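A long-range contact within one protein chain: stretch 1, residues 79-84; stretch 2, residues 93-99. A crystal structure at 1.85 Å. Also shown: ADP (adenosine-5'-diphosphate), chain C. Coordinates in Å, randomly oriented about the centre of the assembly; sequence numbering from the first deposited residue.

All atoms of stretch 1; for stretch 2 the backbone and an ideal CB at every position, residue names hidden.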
# COMPACT_ATOMS: atom_id res chain seq x y z
N GLY A 79 -14.01 10.65 -4.08
CA GLY A 79 -14.31 10.00 -2.83
C GLY A 79 -14.80 10.97 -1.78
O GLY A 79 -15.35 12.02 -2.11
N GLU A 80 -14.60 10.64 -0.50
CA GLU A 80 -15.02 11.54 0.56
C GLU A 80 -14.08 12.73 0.70
O GLU A 80 -14.53 13.85 0.98
CB GLU A 80 -15.09 10.78 1.89
CG GLU A 80 -16.26 9.80 1.99
CD GLU A 80 -17.61 10.50 1.99
OE1 GLU A 80 -17.68 11.65 2.47
OE2 GLU A 80 -18.58 9.90 1.50
N GLN A 81 -12.78 12.52 0.48
CA GLN A 81 -11.77 13.51 0.82
C GLN A 81 -11.05 14.08 -0.39
O GLN A 81 -10.01 14.73 -0.22
CB GLN A 81 -10.75 12.90 1.78
CG GLN A 81 -11.12 13.00 3.25
CD GLN A 81 -11.11 14.44 3.75
OE1 GLN A 81 -10.90 15.38 2.98
NE2 GLN A 81 -11.32 14.62 5.05
N GLY A 82 -11.55 13.88 -1.60
CA GLY A 82 -10.89 14.48 -2.74
C GLY A 82 -11.56 14.11 -4.05
O GLY A 82 -12.51 13.32 -4.10
N THR A 83 -11.04 14.71 -5.12
CA THR A 83 -11.43 14.44 -6.49
C THR A 83 -10.18 14.12 -7.28
O THR A 83 -9.15 14.79 -7.12
CB THR A 83 -12.17 15.63 -7.12
OG1 THR A 83 -13.29 15.98 -6.30
CG2 THR A 83 -12.65 15.28 -8.52
N VAL A 84 -10.26 13.10 -8.14
CA VAL A 84 -9.11 12.61 -8.90
C VAL A 84 -9.33 12.92 -10.37
O VAL A 84 -10.36 12.54 -10.94
CB VAL A 84 -8.88 11.11 -8.68
CG1 VAL A 84 -7.68 10.62 -9.48
CG2 VAL A 84 -8.71 10.81 -7.19
N UNK A 93 -4.19 12.83 -10.88
CA UNK A 93 -4.00 14.05 -10.10
C UNK A 93 -5.15 14.23 -9.11
O UNK A 93 -6.30 14.45 -9.51
CB UNK A 93 -3.89 15.27 -11.02
N UNK A 94 -4.84 14.15 -7.82
CA UNK A 94 -5.85 14.19 -6.77
C UNK A 94 -5.79 15.52 -6.03
O UNK A 94 -4.72 15.98 -5.64
CB UNK A 94 -5.66 13.03 -5.79
N UNK A 95 -6.96 16.13 -5.84
CA UNK A 95 -7.10 17.38 -5.10
C UNK A 95 -7.84 17.05 -3.82
O UNK A 95 -9.05 16.75 -3.84
CB UNK A 95 -7.83 18.45 -5.91
N UNK A 96 -7.14 17.10 -2.69
CA UNK A 96 -7.74 16.78 -1.41
C UNK A 96 -8.48 17.99 -0.84
O UNK A 96 -8.22 19.14 -1.20
CB UNK A 96 -6.67 16.30 -0.43
N UNK A 97 -9.43 17.70 0.05
CA UNK A 97 -10.24 18.73 0.69
C UNK A 97 -9.58 19.32 1.93
O UNK A 97 -10.17 20.21 2.56
CB UNK A 97 -11.61 18.15 1.06
N UNK A 98 -8.39 18.85 2.30
CA UNK A 98 -7.74 19.32 3.50
C UNK A 98 -6.91 20.58 3.29
O UNK A 98 -6.55 20.93 2.16
CB UNK A 98 -6.85 18.21 4.06
N UNK A 99 -6.60 21.25 4.40
CA UNK A 99 -5.76 22.44 4.40
C UNK A 99 -4.66 22.23 5.43
O UNK A 99 -4.93 22.14 6.63
CB UNK A 99 -6.57 23.70 4.70
PB ADP C . -11.44 7.08 -1.84
O1B ADP C . -11.54 5.68 -1.28
O2B ADP C . -12.58 7.44 -2.76
O3B ADP C . -11.10 8.15 -0.81
PA ADP C . -9.74 8.19 -3.83
O1A ADP C . -8.24 8.18 -3.89
O2A ADP C . -10.46 9.45 -3.44
O3A ADP C . -10.14 7.02 -2.79
O5' ADP C . -10.27 7.71 -5.26
C5' ADP C . -11.60 7.93 -5.68
C4' ADP C . -11.79 7.34 -7.06
O4' ADP C . -10.92 7.96 -8.03
C3' ADP C . -11.52 5.82 -7.12
O3' ADP C . -12.65 5.04 -6.84
C2' ADP C . -11.02 5.63 -8.57
O2' ADP C . -12.11 5.30 -9.42
C1' ADP C . -10.42 6.99 -8.96
N9 ADP C . -8.95 6.87 -8.87
C8 ADP C . -8.22 7.13 -7.77
N7 ADP C . -6.90 6.91 -8.01
C5 ADP C . -6.79 6.51 -9.29
C6 ADP C . -5.68 6.11 -10.18
N6 ADP C . -4.41 6.13 -9.73
N1 ADP C . -5.98 5.75 -11.45
C2 ADP C . -7.26 5.74 -11.91
N3 ADP C . -8.31 6.09 -11.14
C4 ADP C . -8.14 6.48 -9.85

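Strand 82-84 and strand 93-96 run antiparallel. Position 95 pairs with Thr83 in a hydrogen-bonded bridge; 94 and 96 face Val84 and Gly82 in non-hydrogen-bonded pairs.

Position 93 has extended backbone angles. Its CB points sideways, with no atom of stretch 1 within 5.5 Å. Stretch 1 therefore sets little limit, and many side chains would suit. The deposited residue is selenomethionine, Met93. Its side chain is fully extended and leads away. Its backbone still takes part: Val84 CA lies 3.4 Å from Met93 O in a CA-H...O contact.

Position 94 is a strand residue. Its CB lies on the same face as Val84, 4.0 Å from Val84 CG2. The ADP phosphates lie on this side too. Gly82 has no side chain, which leaves room for a long neighbour. An aliphatic chain would pack well, and a long one with a positive end could also meet phosphate. The residue is Lys94, with all four chi angles t. Lys94 CG packs 3.9 Å from Val84 CG2. Lys94 CE passes 4.4 Å from Gly82 CA; an ideal CB on Gly82 would be 3.1 Å from this CE. Lys94 NZ donates a 2.8 Å hydrogen bond to ADP O1A.

Position 95 points to the face that carries Thr83. Its N and O are both hydrogen-bonded to Thr83, whatever side chain it carries. A beta-branched residue (Val, Ile or Thr) would suit, as would another aliphatic. It is Val95. Val95 N donates a hydrogen bond to Thr83 O at 2.9 Å, and Thr83 N donates one to Val95 O at 3.1 Å.

Position 96 returns to the face of Val84. Its CB is 3.7 Å from Gln81 O, an acceptor. A small residue fits, and a short donor could use the carbonyl. It is Ser96. Ser96 OG gives Gln81 O a weak hydrogen bond of 3.3 Å. It also accepts one from the backbone N of 98.

Position 97 leaves the strand, with phi/psi -86/-1. Its CB points toward stretch 1, 3.4 Å from Gln81 OE1. Carbonyl oxygens are near, so a long donor such as Arg or Lys would suit, and Gln is possible. It is Arg97. Arg97 N donates a hydrogen bond to Gln81 O at 3.0 Å, and Arg97 NH1 reaches Glu80 O in a weak hydrogen bond of 3.4 Å.

Position 98 barely touches stretch 1, and its phi/psi of -87/162 does not require glycine. Most small or polar residues would be tolerated by stretch 1. It is Gly98.

Position 99 is out of reach, so nothing here selects its side chain. It is Arg99, hydrogen-bonded elsewhere.

Stretch 2 93-99: MKVSRGR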
# COMPACT_ATOMS: atom_id res chain seq x y z
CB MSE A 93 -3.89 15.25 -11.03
CG MSE A 93 -3.58 16.59 -10.37
SE MSE A 93 -3.43 17.94 -11.71
CE MSE A 93 -2.65 19.43 -10.83
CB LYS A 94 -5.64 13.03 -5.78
CG LYS A 94 -6.66 12.96 -4.66
CD LYS A 94 -6.62 11.60 -3.97
CE LYS A 94 -7.55 11.56 -2.76
NZ LYS A 94 -7.55 10.21 -2.12
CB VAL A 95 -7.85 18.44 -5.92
CG1 VAL A 95 -8.17 19.66 -5.05
CG2 VAL A 95 -7.03 18.85 -7.13
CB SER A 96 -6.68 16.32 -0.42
OG SER A 96 -7.23 16.17 0.88
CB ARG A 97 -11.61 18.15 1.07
CG ARG A 97 -12.54 17.94 -0.12
CD ARG A 97 -13.88 17.32 0.31
NE ARG A 97 -14.54 18.09 1.36
CZ ARG A 97 -14.63 17.71 2.64
NH1 ARG A 97 -14.10 16.57 3.04
NH2 ARG A 97 -15.25 18.49 3.51
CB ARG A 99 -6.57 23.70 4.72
CG ARG A 99 -5.73 24.92 5.06
CD ARG A 99 -4.82 25.34 3.91
NE ARG A 99 -3.87 26.38 4.30
CZ ARG A 99 -3.06 27.01 3.46
NH1 ARG A 99 -3.07 26.72 2.17
NH2 ARG A 99 -2.23 27.94 3.92
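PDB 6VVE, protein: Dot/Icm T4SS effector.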